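Transcriptional regulator, MarR family (Silicibacter pomeroyi DSS-3, PDB 3BJ6) probably acts as a dimeric DNA-binding transcription factor of the MarR family, recognising its operator through a winged helix-turn-helix domain. Local coordinates at residues Ala133-Lys136 / Val137-Leu141. Sequence-based numbering, arbitrary orientation.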
loop_
_atom_site.group_PDB
_atom_site.type_symbol
_atom_site.label_atom_id
_atom_site.label_comp_id
_atom_site.label_asym_id
_atom_site.label_seq_id
_atom_site.Cartn_x
_atom_site.Cartn_y
_atom_site.Cartn_z
ATOM N N ALA A 133 -10.334 16.392 2.663
ATOM C CA ALA A 133 -11.073 15.449 1.814
ATOM C C ALA A 133 -10.220 14.202 1.564
ATOM O O ALA A 133 -10.720 13.072 1.687
ATOM C CB ALA A 133 -11.456 16.097 0.486
ATOM N N TYR A 134 -8.935 14.388 1.240
ATOM C CA TYR A 134 -8.074 13.246 1.080
ATOM C C TYR A 134 -8.071 12.341 2.341
ATOM O O TYR A 134 -8.221 11.117 2.260
ATOM C CB TYR A 134 -6.632 13.674 0.748
ATOM C CG TYR A 134 -5.702 12.482 0.644
ATOM C CD1 TYR A 134 -5.694 11.680 -0.504
ATOM C CD2 TYR A 134 -4.788 12.166 1.687
ATOM C CE1 TYR A 134 -4.863 10.575 -0.607
ATOM C CE2 TYR A 134 -3.918 11.042 1.558
ATOM C CZ TYR A 134 -3.982 10.254 0.431
ATOM O OH TYR A 134 -3.151 9.145 0.275
ATOM N N HIS A 135 -7.867 12.941 3.508
ATOM C CA HIS A 135 -7.840 12.176 4.754
ATOM C C HIS A 135 -9.168 11.424 4.990
ATOM O O HIS A 135 -9.178 10.212 5.296
ATOM C CB HIS A 135 -7.529 13.113 5.923
ATOM C CG HIS A 135 -7.585 12.455 7.268
ATOM N ND1 HIS A 135 -8.733 12.434 8.035
ATOM C CD2 HIS A 135 -6.625 11.850 8.010
ATOM C CE1 HIS A 135 -8.483 11.826 9.186
ATOM N NE2 HIS A 135 -7.207 11.472 9.203
ATOM N N LYS A 136 -10.281 12.135 4.822
ATOM C CA LYS A 136 -11.617 11.573 5.064
ATOM C C LYS A 136 -11.866 10.372 4.148
ATOM O O LYS A 136 -12.309 9.299 4.609
ATOM C CB LYS A 136 -12.704 12.653 4.864
ATOM C CG LYS A 136 -14.141 12.273 5.283
ATOM C CD LYS A 136 -15.157 13.316 4.682
ATOM C CE LYS A 136 -16.656 12.921 4.783
ATOM N NZ LYS A 136 -17.682 13.970 4.183
ATOM N N VAL A 137 -11.583 10.548 2.859
ATOM C CA VAL A 137 -11.808 9.475 1.876
ATOM C C VAL A 137 -10.814 8.323 2.095
ATOM O O VAL A 137 -11.212 7.160 2.066
ATOM C CB VAL A 137 -11.788 10.022 0.420
ATOM C CG1 VAL A 137 -11.945 8.873 -0.616
ATOM C CG2 VAL A 137 -12.903 11.067 0.242
ATOM N N GLN A 138 -9.539 8.638 2.345
ATOM C CA GLN A 138 -8.558 7.611 2.694
ATOM C C GLN A 138 -9.032 6.703 3.825
ATOM O O GLN A 138 -9.009 5.478 3.683
ATOM C CB GLN A 138 -7.195 8.220 3.084
ATOM C CG GLN A 138 -6.095 7.151 3.414
ATOM C CD GLN A 138 -5.312 6.666 2.199
ATOM O OE1 GLN A 138 -5.847 6.607 1.090
ATOM N NE2 GLN A 138 -3.998 6.364 2.393
ATOM N N LEU A 139 -9.444 7.296 4.944
ATOM C CA LEU A 139 -9.876 6.496 6.073
ATOM C C LEU A 139 -11.192 5.760 5.802
ATOM O O LEU A 139 -11.383 4.618 6.272
ATOM C CB LEU A 139 -9.959 7.334 7.355
ATOM C CG LEU A 139 -8.694 7.977 7.979
ATOM C CD1 LEU A 139 -8.878 8.319 9.514
ATOM C CD2 LEU A 139 -7.441 7.222 7.749
ATOM N N ALA A 140 -12.114 6.423 5.094
ATOM C CA ALA A 140 -13.384 5.803 4.710
ATOM C C ALA A 140 -13.177 4.618 3.780
ATOM O O ALA A 140 -13.801 3.588 3.961
ATOM C CB ALA A 140 -14.339 6.840 4.071
ATOM N N LEU A 141 -12.274 4.742 2.802
ATOM C CA LEU A 141 -11.912 3.605 1.964
ATOM C C LEU A 141 -11.318 2.448 2.737
ATOM O O LEU A 141 -11.632 1.296 2.449
ATOM C CB LEU A 141 -10.905 3.994 0.867
ATOM C CG LEU A 141 -11.465 4.704 -0.376
ATOM C CD1 LEU A 141 -10.284 5.174 -1.190
ATOM C CD2 LEU A 141 -12.414 3.797 -1.215
#
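Leu139 lies over one face of the imidazole of His135, one turn earlier. Its CG stands 4.2 Å from the ring centroid, 19° off the ring normal, a CH-pi contact shifted toward the rim, while CD1 reaches down to CE1 of His135 at 3.5 Å. CG anti to the backbone N (chi1 175°) leaves the His135 ring standing out from the helix roughly level with its own CA, one face turned along the helix, and Leu139, with CG beside its backbone N, leans back over it. NE2 of the ring is hydrogen-bonded to Gln13 OE1 of the second subunit. Replacing His135 with an alanine would probably cost that glutamine this hydrogen bond and leave Leu139 CG and CD1 without the face they pack on.

Tyr134 and Gln138 form the next i to i+4 pair. They run side by side in the same direction, ring and amide planes 36° apart, with Tyr134 OH 3.6 Å from Gln138 NE2. Their polar ends serve the dimer: Tyr134 OH hydrogen-bonds to Gln138 OE1 of the second subunit, the reverse bond is also made, and NE2 donates to Ala14 O of that subunit.

The helix beneath is regular, with Leu139 N to His135 O at 2.9 Å. Extended Lys136 ends in a salt bridge to Glu130 of the second subunit. All this belongs to helix 128-151, which packs against its own counterpart and against helices 5-16 and 18-35 of the second subunit, the MarR-family mode of dimerisation by N- and C-terminal helices; strands 84-87 and 97-100 of the winged helix-turn-helix part lie away from this contact.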